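Local coordinates for metallocarboxypeptidase (Trypanosoma cruzi, PDB 3DWC), which probably removes single amino acids, proline excepted, from the C-terminal ends of peptides as a metal-dependent carboxypeptidase of the M32 family, at residues H54-T58 against A90-N95; A82-M87 against Q286-R292; L360-L364 against S392-L396; V382-W386 against D402-Q408. One frame throughout, in Å; residues are numbered along the deposited sequence.

Contact 1: residues H54-T58 against A90-N95; sequences HDTIT and AWELEN
Ile57 overlaps the final turns of the helix ending at Asn95, its two branches meeting residues one turn apart, Ala90 and Glu94. Its CG1 lies anti to the backbone N (chi1 -154°), which carries CD1 to 3.5 Å from Ala90 O and within packing distance of the Ala90 methyl. The CG2 branch faces the base of Glu94, 3.6 Å from Glu94 CB, and the two side chains cross at about a right angle. On the backbone side, Ile57 O sits at the indole edge near the plane of Trp91, 3.1 Å from Trp91 CD1; Trp91 NE1 is also near, but its angle is too poor for a hydrogen bond.

Beyond Ile57, Glu94 bends at its second torsion and presents OE2 to the edge of the His54 ring. The carboxylate plane stands almost upright to the imidazole, 85° apart, and His54 ND1 donates to Glu94 OE2. The modelled 2.3 Å between His54 ND1 and Glu94 OE2 is doubtful as a true length. On the other side of the ring, His54 NE2 is hydrogen-bonded to Glu99.

Thr58 closes the group. Its CG2 lies over one face of the His54 ring, toward its rim, and 3.5 Å from Asn95 OD1, while its OG1, 2.6 Å from His54 O, and its backbone N grip that carbonyl from opposite faces. The whole is a meeting of two helix C-terminal ends, 39-57 and 78-95, with a His-carboxylate hydrogen bond beside the packing of Ile57, in a largely helical fold.

Contact 2: residues A82-M87 against Q286-R292; sequences ANLREM and QPVCMAR
Asn83 reaches the 286-292 loop with both ends of its amide. Its OD1 accepts from Val288 N at 3.1 Å, with the donor tilted from the carbonyl plane, and its ND2 gives a nearly straight bond (171°) to Gln286 OE1 at 2.9 Å. That acceptor lies in the plane of the Asn83 amide, although the two amides stand 79° apart. Pro287 wedges in beside them, its CG 3.8 Å from Met87 CG, and Ala82 CB meets Val288 CG2.

One turn further, Glu86 takes Arg292 end-on in a salt bridge: Arg292 NH2 lies 3.1 Å from Glu86 OE1 and Arg292 NH1 3.3 Å from Glu86 OE2, both approaching from above the carboxylate plane. A water lies within hydrogen-bonding distance of both Glu86 OE1 and Pro287 O.

What positions this carboxylate is its neighbour Arg85, whose NE and NH2 both hold Glu86 OE2 on its anti side, NE at 2.9 Å, completing a salt-bridge network. With three guanidinium donors on OE2, the carboxylate is probably kept ionised, and it probably offsets the closeness of the two arginines. Each also has a backbone acceptor, Arg292 NH1 at Leu473 O and Arg85 NH2 at Ser472 O.

The type I turn from Gln286 to Cys289 thus rests on helix 78-95, with Met87 and Gln286 both packed on Phe13 of helix 3-32 and Arg292 running on to helix 475-483.

Contact 3: residues L360-L364 against S392-L396; sequences LHVML and SYLGL
Met363 and Tyr393 owe their meeting to two torsions: Met363 sends CG anti to its backbone N (chi1 178°), then folds at the last bond (chi3 72°), and the terminal methyl swings onto the Tyr393 ring. Met363 CE stands almost exactly over the ring centre, 3.7 Å from the centroid, a CH-pi contact in which it is nearly equidistant from all six carbons. The sulfur lies farther above the same ring, making this a Met-aromatic pair. Leu364 comes at the ring from another direction, its CB meeting the edge 4.0 Å from Tyr393 CD2.

A second CH-pi contact forms at Leu394 and His361. Leu394 CD1 sits over one face of His361, 3.6 Å from His361 NE2 and somewhat toward the rim, the two side chains crossing at about a right angle. Leu360 slides past Leu394 in the opposite direction and places CD2 3.9 Å from Tyr393 CB.

No hydrogen bond joins the two segments; the polar end of Tyr393 is held by Glu367. The contact fastens the C-terminal part of helix 382-394 against helix 358-374, with Leu182 and Leu186 of helix 168-196 packed on Leu360, and Arg179 of that helix against Met363 and Tyr393.

Contact 4: residues V382-W386 against D402-Q408; sequences VPRVW and DKEGCLQ
Trp386 lays one face of its indole flat against the chain at Gly405 and Cys406. Cys406 CA is over the six-membered ring, 3.5 Å from its centroid and 10° off the normal, a CH-pi contact, while Gly405 C lies over the same face nearer the rim, 3.4 Å from Trp386 NE1. The ring reaches this place because its CG is anti to the backbone N (chi1 -168°), carrying the indole out from the helix.

Cys406 CB packs against both Trp386 CE3 and Val382 CG1, each at 3.5 Å, and SG, placed between the backbone N and the carbonyl carbon, points on to Pro383 CG at 3.8 Å. The cysteine thus packs on Val382, Pro383 and Trp386 at the start of helix 382-394. The loop it belongs to makes a type I beta turn from Gly405 to Gln408, which presents backbone rather than a bulky side chain to the indole.

At the indole edge, in its plane, a water accepts from Trp386 NE1 at 3.1 Å and donates to Glu404 O, so the water links the indole nitrogen to the loop. Asp402 OD1 lies 3.5 Å from Pro383 CB, their side chains slanting past one another, and Phe125 of helix 125-147 touches Pro383, Asp402 and Cys406.

Overall arrangement
From the N terminus, contact 1 closes the loop that begins at 54-58 and returns through helix 60-71 to 90-95. Contact 2 opens inside it, at 82-87, and closes far later at 286-292, so the two cross, their centres 14 Å apart. Contact 1 ties helix 39-57 to helix 78-95, and contact 2 ties that helix to the loop before helix 294-309. Contacts 3 and 4 both come later, in series with the first two, and cross each other on helix 382-394: one joins its end to helix 358-374, the other its start to the later loop, and they touch through Leu364 and Trp386. Contacts 2 and 3 lie on opposite sides of the chain's centre, their own centres about 36 Å apart.

Contact 1: residues H54-T58 against A90-N95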
loop_
_atom_site.group_PDB
_atom_site.type_symbol
_atom_site.label_atom_id
_atom_site.label_comp_id
_atom_site.label_asym_id
_atom_site.label_seq_id
_atom_site.Cartn_x
_atom_site.Cartn_y
_atom_site.Cartn_z
ATOM N N HIS B 54 -15.186 -14.182 -0.435
ATOM C CA HIS B 54 -16.063 -15.130 -1.110
ATOM C C HIS B 54 -16.883 -16.029 -0.167
ATOM O O HIS B 54 -18.088 -16.225 -0.397
ATOM C CB HIS B 54 -15.259 -16.015 -2.043
ATOM C CG HIS B 54 -16.082 -17.061 -2.724
ATOM N ND1 HIS B 54 -16.927 -16.771 -3.773
ATOM C CD2 HIS B 54 -16.185 -18.393 -2.511
ATOM C CE1 HIS B 54 -17.498 -17.888 -4.191
ATOM N NE2 HIS B 54 -17.071 -18.884 -3.435
ATOM N N ASP B 55 -16.232 -16.595 0.855
ATOM C CA ASP B 55 -16.895 -17.415 1.863
ATOM C C ASP B 55 -17.904 -16.615 2.683
ATOM O O ASP B 55 -18.954 -17.128 3.047
ATOM C CB ASP B 55 -15.874 -18.020 2.827
ATOM C CG ASP B 55 -14.988 -19.050 2.178
ATOM O OD1 ASP B 55 -15.272 -19.482 1.045
ATOM O OD2 ASP B 55 -13.982 -19.421 2.795
ATOM N N THR B 56 -17.578 -15.357 2.964
ATOM C CA THR B 56 -18.455 -14.472 3.705
ATOM C C THR B 56 -19.759 -14.194 2.953
ATOM O O THR B 56 -20.838 -14.381 3.522
ATOM C CB THR B 56 -17.730 -13.153 4.032
ATOM O OG1 THR B 56 -16.557 -13.464 4.785
ATOM C CG2 THR B 56 -18.608 -12.220 4.863
ATOM N N ILE B 57 -19.669 -13.790 1.682
ATOM C CA ILE B 57 -20.879 -13.460 0.890
ATOM C C ILE B 57 -21.661 -14.693 0.440
ATOM O O ILE B 57 -22.858 -14.587 0.174
ATOM C CB ILE B 57 -20.575 -12.544 -0.350
ATOM C CG1 ILE B 57 -21.843 -11.720 -0.750
ATOM C CG2 ILE B 57 -20.034 -13.357 -1.500
ATOM C CD1 ILE B 57 -21.663 -10.726 -1.925
ATOM N N THR B 58 -21.002 -15.856 0.369
ATOM C CA THR B 58 -21.641 -17.083 -0.090
ATOM C C THR B 58 -22.076 -18.016 1.032
ATOM O O THR B 58 -22.549 -19.105 0.757
ATOM C CB THR B 58 -20.761 -17.900 -1.062
ATOM O OG1 THR B 58 -19.582 -18.351 -0.386
ATOM C CG2 THR B 58 -20.416 -17.094 -2.311
ATOM N N ALA B 90 -25.033 -8.040 -5.692
ATOM C CA ALA B 90 -23.667 -8.451 -5.317
ATOM C C ALA B 90 -23.652 -9.923 -4.912
ATOM O O ALA B 90 -22.742 -10.625 -5.266
ATOM C CB ALA B 90 -23.099 -7.598 -4.175
ATOM N N TRP B 91 -24.675 -10.377 -4.193
ATOM C CA TRP B 91 -24.755 -11.773 -3.759
ATOM C C TRP B 91 -24.921 -12.721 -4.962
ATOM O O TRP B 91 -24.255 -13.749 -5.067
ATOM C CB TRP B 91 -25.898 -11.933 -2.743
ATOM C CG TRP B 91 -26.114 -13.338 -2.317
ATOM C CD1 TRP B 91 -25.540 -13.977 -1.257
ATOM C CD2 TRP B 91 -26.972 -14.291 -2.943
ATOM N NE1 TRP B 91 -25.984 -15.279 -1.197
ATOM C CE2 TRP B 91 -26.868 -15.486 -2.224
ATOM C CE3 TRP B 91 -27.831 -14.241 -4.049
ATOM C CZ2 TRP B 91 -27.581 -16.615 -2.575
ATOM C CZ3 TRP B 91 -28.520 -15.357 -4.398
ATOM C CH2 TRP B 91 -28.398 -16.529 -3.667
ATOM N N GLU B 92 -25.804 -12.364 -5.885
ATOM C CA GLU B 92 -25.995 -13.171 -7.093
ATOM C C GLU B 92 -24.732 -13.236 -7.947
ATOM O O GLU B 92 -24.413 -14.255 -8.523
ATOM C CB GLU B 92 -27.180 -12.641 -7.907
ATOM C CG GLU B 92 -28.520 -13.000 -7.293
ATOM C CD GLU B 92 -29.709 -12.418 -8.027
ATOM O OE1 GLU B 92 -30.839 -12.535 -7.508
ATOM O OE2 GLU B 92 -29.523 -11.841 -9.117
ATOM N N LEU B 93 -23.994 -12.142 -8.005
ATOM C CA LEU B 93 -22.787 -12.103 -8.811
ATOM C C LEU B 93 -21.721 -13.084 -8.314
ATOM O O LEU B 93 -20.920 -13.560 -9.115
ATOM C CB LEU B 93 -22.223 -10.684 -8.866
ATOM C CG LEU B 93 -22.904 -9.679 -9.808
ATOM C CD1 LEU B 93 -22.511 -8.202 -9.497
ATOM C CD2 LEU B 93 -22.598 -10.033 -11.255
ATOM N N GLU B 94 -21.674 -13.347 -7.006
ATOM C CA GLU B 94 -20.697 -14.309 -6.451
ATOM C C GLU B 94 -21.247 -15.710 -6.291
ATOM O O GLU B 94 -20.491 -16.685 -6.233
ATOM C CB GLU B 94 -20.160 -13.854 -5.087
ATOM C CG GLU B 94 -18.830 -13.070 -5.159
ATOM C CD GLU B 94 -17.640 -13.884 -5.688
ATOM O OE1 GLU B 94 -16.933 -13.348 -6.554
ATOM O OE2 GLU B 94 -17.391 -15.025 -5.255
ATOM N N ASN B 95 -22.556 -15.813 -6.209
ATOM C CA ASN B 95 -23.175 -17.055 -5.810
ATOM C C ASN B 95 -23.647 -17.908 -6.982
ATOM O O ASN B 95 -23.785 -19.111 -6.832
ATOM C CB ASN B 95 -24.335 -16.743 -4.856
ATOM C CG ASN B 95 -24.560 -17.827 -3.834
ATOM O OD1 ASN B 95 -23.732 -18.045 -2.940
ATOM N ND2 ASN B 95 -25.698 -18.509 -3.940
#

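Contact 2: residues A82-M87 against Q286-R292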
loop_
_atom_site.group_PDB
_atom_site.type_symbol
_atom_site.label_atom_id
_atom_site.label_comp_id
_atom_site.label_asym_id
_atom_site.label_seq_id
_atom_site.Cartn_x
_atom_site.Cartn_y
_atom_site.Cartn_z
ATOM N N ALA B 82 -33.424 0.257 -1.942
ATOM C CA ALA B 82 -32.460 0.212 -3.066
ATOM C C ALA B 82 -31.197 -0.561 -2.663
ATOM O O ALA B 82 -30.602 -1.328 -3.468
ATOM C CB ALA B 82 -32.056 1.601 -3.494
ATOM N N ASN B 83 -30.783 -0.344 -1.416
ATOM C CA ASN B 83 -29.563 -0.994 -0.927
ATOM C C ASN B 83 -29.811 -2.493 -0.895
ATOM O O ASN B 83 -28.944 -3.262 -1.320
ATOM C CB ASN B 83 -29.151 -0.415 0.427
ATOM C CG ASN B 83 -27.768 -0.842 0.872
ATOM O OD1 ASN B 83 -26.827 -0.933 0.069
ATOM N ND2 ASN B 83 -27.631 -1.091 2.178
ATOM N N LEU B 84 -31.017 -2.914 -0.474
ATOM C CA LEU B 84 -31.322 -4.350 -0.455
ATOM C C LEU B 84 -31.272 -4.948 -1.867
ATOM O O LEU B 84 -30.793 -6.062 -2.060
ATOM C CB LEU B 84 -32.679 -4.628 0.208
ATOM C CG LEU B 84 -33.104 -6.088 0.416
ATOM C CD1 LEU B 84 -32.039 -6.917 1.141
ATOM C CD2 LEU B 84 -34.458 -6.149 1.162
ATOM N N ARG B 85 -31.777 -4.200 -2.854
ATOM C CA ARG B 85 -31.621 -4.572 -4.279
ATOM C C ARG B 85 -30.142 -4.740 -4.676
ATOM O O ARG B 85 -29.777 -5.690 -5.358
ATOM C CB ARG B 85 -32.259 -3.511 -5.184
ATOM C CG ARG B 85 -32.319 -3.876 -6.663
ATOM C CD ARG B 85 -32.779 -2.682 -7.503
ATOM N NE ARG B 85 -31.844 -1.566 -7.379
ATOM C CZ ARG B 85 -32.171 -0.274 -7.369
ATOM N NH1 ARG B 85 -33.423 0.121 -7.465
ATOM N NH2 ARG B 85 -31.211 0.630 -7.244
ATOM N N GLU B 86 -29.296 -3.805 -4.250
ATOM C CA GLU B 86 -27.900 -3.867 -4.630
ATOM C C GLU B 86 -27.185 -5.005 -3.897
ATOM O O GLU B 86 -26.287 -5.620 -4.460
ATOM C CB GLU B 86 -27.230 -2.518 -4.451
ATOM C CG GLU B 86 -27.829 -1.463 -5.323
ATOM C CD GLU B 86 -27.877 -1.839 -6.809
ATOM O OE1 GLU B 86 -26.883 -2.374 -7.319
ATOM O OE2 GLU B 86 -28.902 -1.557 -7.460
ATOM N N MET B 87 -27.609 -5.302 -2.664
ATOM C CA MET B 87 -27.089 -6.451 -1.929
ATOM C C MET B 87 -27.369 -7.770 -2.635
ATOM O O MET B 87 -26.494 -8.606 -2.741
ATOM C CB MET B 87 -27.725 -6.532 -0.526
ATOM C CG MET B 87 -27.283 -5.472 0.450
ATOM S SD MET B 87 -28.258 -5.533 1.956
ATOM C CE MET B 87 -27.209 -4.526 3.045
ATOM N N GLN B 286 -21.806 0.553 1.966
ATOM C CA GLN B 286 -22.831 -0.295 1.375
ATOM C C GLN B 286 -22.827 -0.300 -0.149
ATOM O O GLN B 286 -22.397 0.681 -0.787
ATOM C CB GLN B 286 -24.204 0.223 1.826
ATOM C CG GLN B 286 -24.411 0.187 3.345
ATOM C CD GLN B 286 -24.399 -1.213 3.892
ATOM O OE1 GLN B 286 -25.164 -2.069 3.434
ATOM N NE2 GLN B 286 -23.536 -1.463 4.900
ATOM N N PRO B 287 -23.414 -1.350 -0.741
ATOM C CA PRO B 287 -23.345 -1.504 -2.165
ATOM C C PRO B 287 -24.220 -0.515 -2.973
ATOM O O PRO B 287 -24.004 -0.375 -4.168
ATOM C CB PRO B 287 -23.736 -2.971 -2.361
ATOM C CG PRO B 287 -24.658 -3.249 -1.273
ATOM C CD PRO B 287 -24.181 -2.446 -0.118
ATOM N N VAL B 288 -25.162 0.187 -2.334
ATOM C CA VAL B 288 -25.896 1.268 -3.012
ATOM C C VAL B 288 -25.015 2.524 -3.220
ATOM O O VAL B 288 -25.254 3.321 -4.119
ATOM C CB VAL B 288 -27.148 1.649 -2.240
ATOM C CG1 VAL B 288 -26.801 2.423 -0.969
ATOM C CG2 VAL B 288 -28.140 2.434 -3.181
ATOM N N CYS B 289 -23.999 2.692 -2.370
ATOM C CA CYS B 289 -23.065 3.784 -2.524
ATOM C C CYS B 289 -21.916 3.294 -3.352
ATOM O O CYS B 289 -20.824 3.127 -2.841
ATOM C CB CYS B 289 -22.585 4.290 -1.185
ATOM S SG CYS B 289 -21.398 5.608 -1.348
ATOM N N MET B 290 -22.186 3.085 -4.637
ATOM C CA MET B 290 -21.232 2.673 -5.645
ATOM C C MET B 290 -21.582 3.225 -7.040
ATOM O O MET B 290 -22.748 3.502 -7.327
ATOM C CB MET B 290 -21.265 1.173 -5.770
ATOM C CG MET B 290 -21.047 0.486 -4.470
ATOM S SD MET B 290 -20.100 -0.992 -4.725
ATOM C CE MET B 290 -18.551 -0.116 -4.963
ATOM N N ALA B 291 -20.560 3.407 -7.881
ATOM C CA ALA B 291 -20.769 3.714 -9.297
ATOM C C ALA B 291 -21.847 2.824 -9.902
ATOM O O ALA B 291 -21.926 1.662 -9.582
ATOM C CB ALA B 291 -19.486 3.602 -10.054
ATOM N N ARG B 292 -22.739 3.406 -10.719
ATOM C CA ARG B 292 -23.905 2.690 -11.203
ATOM C C ARG B 292 -23.516 1.638 -12.240
ATOM O O ARG B 292 -24.063 0.553 -12.248
ATOM C CB ARG B 292 -24.954 3.683 -11.740
ATOM C CG ARG B 292 -26.112 3.070 -12.516
ATOM C CD ARG B 292 -27.095 2.376 -11.607
ATOM N NE ARG B 292 -26.626 1.048 -11.241
ATOM C CZ ARG B 292 -27.266 0.260 -10.375
ATOM N NH1 ARG B 292 -28.410 0.652 -9.826
ATOM N NH2 ARG B 292 -26.761 -0.913 -10.071
HETATM O O HOH W 1 -23.984 -1.601 -6.538
#

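Contact 3: residues L360-L364 against S392-L396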
loop_
_atom_site.group_PDB
_atom_site.type_symbol
_atom_site.label_atom_id
_atom_site.label_comp_id
_atom_site.label_asym_id
_atom_site.label_seq_id
_atom_site.Cartn_x
_atom_site.Cartn_y
_atom_site.Cartn_z
ATOM N N LEU B 360 -15.761 2.925 -33.567
ATOM C CA LEU B 360 -15.716 1.922 -34.608
ATOM C C LEU B 360 -14.951 0.651 -34.141
ATOM O O LEU B 360 -15.384 -0.465 -34.429
ATOM C CB LEU B 360 -15.146 2.526 -35.880
ATOM C CG LEU B 360 -16.107 3.553 -36.479
ATOM C CD1 LEU B 360 -15.429 4.410 -37.547
ATOM C CD2 LEU B 360 -17.379 2.878 -37.014
ATOM N N HIS B 361 -13.873 0.821 -33.375
ATOM C CA HIS B 361 -13.142 -0.303 -32.781
ATOM C C HIS B 361 -14.022 -1.041 -31.765
ATOM O O HIS B 361 -14.030 -2.255 -31.702
ATOM C CB HIS B 361 -11.849 0.183 -32.081
ATOM C CG HIS B 361 -10.780 0.709 -33.019
ATOM N ND1 HIS B 361 -9.748 -0.077 -33.503
ATOM C CD2 HIS B 361 -10.574 1.947 -33.532
ATOM C CE1 HIS B 361 -8.976 0.648 -34.292
ATOM N NE2 HIS B 361 -9.442 1.886 -34.308
ATOM N N VAL B 362 -14.800 -0.293 -30.987
ATOM C CA VAL B 362 -15.681 -0.861 -29.978
ATOM C C VAL B 362 -16.825 -1.584 -30.659
ATOM O O VAL B 362 -17.144 -2.719 -30.301
ATOM C CB VAL B 362 -16.202 0.257 -29.012
ATOM C CG1 VAL B 362 -17.311 -0.253 -28.086
ATOM C CG2 VAL B 362 -15.014 0.856 -28.212
ATOM N N MET B 363 -17.465 -0.920 -31.621
ATOM C CA MET B 363 -18.578 -1.528 -32.328
ATOM C C MET B 363 -18.201 -2.894 -32.902
ATOM O O MET B 363 -18.906 -3.877 -32.753
ATOM C CB MET B 363 -19.017 -0.672 -33.502
ATOM C CG MET B 363 -20.132 -1.300 -34.272
ATOM S SD MET B 363 -21.059 -0.080 -35.195
ATOM C CE MET B 363 -19.913 0.354 -36.485
ATOM N N LEU B 364 -17.092 -2.937 -33.588
ATOM C CA LEU B 364 -16.623 -4.213 -34.128
ATOM C C LEU B 364 -16.358 -5.312 -33.088
ATOM O O LEU B 364 -16.521 -6.502 -33.391
ATOM C CB LEU B 364 -15.425 -3.991 -35.030
ATOM C CG LEU B 364 -13.969 -4.222 -34.697
ATOM C CD1 LEU B 364 -13.576 -5.673 -34.415
ATOM C CD2 LEU B 364 -13.260 -3.704 -35.910
ATOM N N SER B 392 -14.264 -2.353 -43.466
ATOM C CA SER B 392 -15.574 -1.759 -43.673
ATOM C C SER B 392 -15.780 -0.475 -42.875
ATOM O O SER B 392 -16.324 0.516 -43.386
ATOM C CB SER B 392 -16.647 -2.768 -43.291
ATOM O OG SER B 392 -17.906 -2.252 -43.625
ATOM N N TYR B 393 -15.389 -0.514 -41.607
ATOM C CA TYR B 393 -15.622 0.591 -40.698
ATOM C C TYR B 393 -14.529 1.644 -40.747
ATOM O O TYR B 393 -14.828 2.830 -40.766
ATOM C CB TYR B 393 -15.779 0.067 -39.267
ATOM C CG TYR B 393 -16.945 -0.898 -39.079
ATOM C CD1 TYR B 393 -18.070 -0.839 -39.887
ATOM C CD2 TYR B 393 -16.938 -1.828 -38.058
ATOM C CE1 TYR B 393 -19.144 -1.718 -39.699
ATOM C CE2 TYR B 393 -18.023 -2.708 -37.855
ATOM C CZ TYR B 393 -19.116 -2.641 -38.688
ATOM O OH TYR B 393 -20.187 -3.507 -38.509
ATOM N N LEU B 394 -13.270 1.203 -40.795
ATOM C CA LEU B 394 -12.098 2.099 -40.702
ATOM C C LEU B 394 -11.252 2.185 -41.980
ATOM O O LEU B 394 -10.265 2.919 -42.011
ATOM C CB LEU B 394 -11.205 1.640 -39.554
ATOM C CG LEU B 394 -11.784 1.846 -38.153
ATOM C CD1 LEU B 394 -11.262 0.813 -37.182
ATOM C CD2 LEU B 394 -11.481 3.251 -37.636
ATOM N N GLY B 395 -11.612 1.433 -43.017
ATOM C CA GLY B 395 -10.869 1.440 -44.280
ATOM C C GLY B 395 -9.474 0.824 -44.220
ATOM O O GLY B 395 -8.639 1.100 -45.082
ATOM N N LEU B 396 -9.226 -0.031 -43.230
ATOM C CA LEU B 396 -7.916 -0.645 -43.064
ATOM C C LEU B 396 -7.986 -2.159 -43.002
ATOM O O LEU B 396 -8.922 -2.711 -42.437
ATOM C CB LEU B 396 -7.270 -0.130 -41.786
ATOM C CG LEU B 396 -7.001 1.375 -41.730
ATOM C CD1 LEU B 396 -6.422 1.699 -40.372
ATOM C CD2 LEU B 396 -6.059 1.824 -42.871
#

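Contact 4: residues V382-W386 against D402-Q408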
loop_
_atom_site.group_PDB
_atom_site.type_symbol
_atom_site.label_atom_id
_atom_site.label_comp_id
_atom_site.label_asym_id
_atom_site.label_seq_id
_atom_site.Cartn_x
_atom_site.Cartn_y
_atom_site.Cartn_z
ATOM N N VAL B 382 -12.557 -15.601 -36.450
ATOM C CA VAL B 382 -12.364 -14.266 -35.874
ATOM C C VAL B 382 -11.484 -13.367 -36.747
ATOM O O VAL B 382 -11.893 -12.246 -37.062
ATOM C CB VAL B 382 -11.845 -14.316 -34.413
ATOM C CG1 VAL B 382 -11.400 -12.897 -33.923
ATOM C CG2 VAL B 382 -12.915 -14.902 -33.499
ATOM N N PRO B 383 -10.295 -13.845 -37.146
ATOM C CA PRO B 383 -9.405 -13.042 -38.008
ATOM C C PRO B 383 -10.037 -12.556 -39.298
ATOM O O PRO B 383 -9.873 -11.388 -39.671
ATOM C CB PRO B 383 -8.263 -14.011 -38.321
ATOM C CG PRO B 383 -8.233 -14.915 -37.131
ATOM C CD PRO B 383 -9.672 -15.143 -36.812
ATOM N N ARG B 384 -10.744 -13.456 -39.963
ATOM C CA ARG B 384 -11.447 -13.129 -41.194
ATOM C C ARG B 384 -12.450 -11.997 -40.966
ATOM O O ARG B 384 -12.452 -10.999 -41.677
ATOM C CB ARG B 384 -12.152 -14.384 -41.723
ATOM C CG ARG B 384 -12.555 -14.337 -43.195
ATOM C CD ARG B 384 -14.068 -14.261 -43.378
ATOM N NE ARG B 384 -14.764 -15.284 -42.591
ATOM C CZ ARG B 384 -16.076 -15.304 -42.362
ATOM N NH1 ARG B 384 -16.871 -14.371 -42.874
ATOM N NH2 ARG B 384 -16.594 -16.276 -41.620
ATOM N N VAL B 385 -13.279 -12.157 -39.948
ATOM C CA VAL B 385 -14.340 -11.209 -39.632
ATOM C C VAL B 385 -13.783 -9.898 -39.036
ATOM O O VAL B 385 -14.346 -8.844 -39.252
ATOM C CB VAL B 385 -15.340 -11.849 -38.640
ATOM C CG1 VAL B 385 -16.393 -10.841 -38.214
ATOM C CG2 VAL B 385 -16.000 -13.110 -39.262
ATOM N N TRP B 386 -12.684 -9.984 -38.289
ATOM C CA TRP B 386 -11.987 -8.801 -37.759
ATOM C C TRP B 386 -11.528 -7.916 -38.897
ATOM O O TRP B 386 -11.720 -6.694 -38.866
ATOM C CB TRP B 386 -10.760 -9.222 -36.966
ATOM C CG TRP B 386 -10.177 -8.125 -36.176
ATOM C CD1 TRP B 386 -9.371 -7.127 -36.619
ATOM C CD2 TRP B 386 -10.346 -7.923 -34.784
ATOM N NE1 TRP B 386 -9.026 -6.297 -35.576
ATOM C CE2 TRP B 386 -9.618 -6.766 -34.436
ATOM C CE3 TRP B 386 -11.054 -8.602 -33.786
ATOM C CZ2 TRP B 386 -9.572 -6.279 -33.146
ATOM C CZ3 TRP B 386 -11.010 -8.099 -32.470
ATOM C CH2 TRP B 386 -10.265 -6.966 -32.174
ATOM N N ASP B 402 -2.520 -10.482 -37.260
ATOM C CA ASP B 402 -3.361 -10.741 -36.099
ATOM C C ASP B 402 -2.844 -10.027 -34.858
ATOM O O ASP B 402 -3.634 -9.602 -34.005
ATOM C CB ASP B 402 -3.478 -12.241 -35.903
ATOM C CG ASP B 402 -4.061 -12.911 -37.117
ATOM O OD1 ASP B 402 -5.183 -12.517 -37.527
ATOM O OD2 ASP B 402 -3.389 -13.798 -37.684
ATOM N N LYS B 403 -1.526 -9.858 -34.783
ATOM C CA LYS B 403 -0.871 -9.037 -33.745
ATOM C C LYS B 403 -1.548 -7.668 -33.483
ATOM O O LYS B 403 -1.876 -7.301 -32.329
ATOM C CB LYS B 403 0.591 -8.822 -34.171
ATOM C CG LYS B 403 1.404 -7.877 -33.269
ATOM C CD LYS B 403 2.901 -8.193 -33.380
ATOM C CE LYS B 403 3.732 -7.462 -32.373
ATOM N NZ LYS B 403 5.133 -7.900 -32.451
ATOM N N GLU B 404 -1.736 -6.914 -34.565
ATOM C CA GLU B 404 -2.421 -5.615 -34.524
ATOM C C GLU B 404 -3.877 -5.749 -34.963
ATOM O O GLU B 404 -4.583 -4.752 -35.081
ATOM C CB GLU B 404 -1.690 -4.609 -35.423
ATOM C CG GLU B 404 -0.173 -4.548 -35.193
ATOM C CD GLU B 404 0.479 -3.392 -35.935
ATOM O OE1 GLU B 404 0.620 -3.476 -37.155
ATOM O OE2 GLU B 404 0.821 -2.374 -35.297
ATOM N N GLY B 405 -4.310 -6.977 -35.215
ATOM C CA GLY B 405 -5.699 -7.314 -35.504
ATOM C C GLY B 405 -6.341 -7.917 -34.271
ATOM O O GLY B 405 -6.324 -7.302 -33.208
ATOM N N CYS B 406 -6.877 -9.133 -34.394
ATOM C CA CYS B 406 -7.676 -9.752 -33.317
ATOM C C CYS B 406 -6.934 -10.070 -32.021
ATOM O O CYS B 406 -7.568 -10.155 -30.970
ATOM C CB CYS B 406 -8.449 -10.994 -33.822
ATOM S SG CYS B 406 -7.470 -12.380 -34.451
ATOM N N LEU B 407 -5.608 -10.192 -32.066
ATOM C CA LEU B 407 -4.814 -10.483 -30.850
ATOM C C LEU B 407 -4.393 -9.256 -30.018
ATOM O O LEU B 407 -3.731 -9.421 -28.991
ATOM C CB LEU B 407 -3.541 -11.266 -31.204
ATOM C CG LEU B 407 -3.655 -12.633 -31.884
ATOM C CD1 LEU B 407 -2.254 -13.187 -32.118
ATOM C CD2 LEU B 407 -4.513 -13.622 -31.070
ATOM N N GLN B 408 -4.741 -8.047 -30.449
ATOM C CA GLN B 408 -4.209 -6.851 -29.819
ATOM C C GLN B 408 -4.677 -6.600 -28.388
ATOM O O GLN B 408 -3.940 -6.005 -27.621
ATOM C CB GLN B 408 -4.520 -5.614 -30.666
ATOM C CG GLN B 408 -5.976 -5.204 -30.669
ATOM C CD GLN B 408 -6.215 -3.908 -31.386
ATOM O OE1 GLN B 408 -6.465 -2.849 -30.766
ATOM N NE2 GLN B 408 -6.141 -3.962 -32.688
HETATM O O HOH W 2 -7.068 -3.964 -36.017
#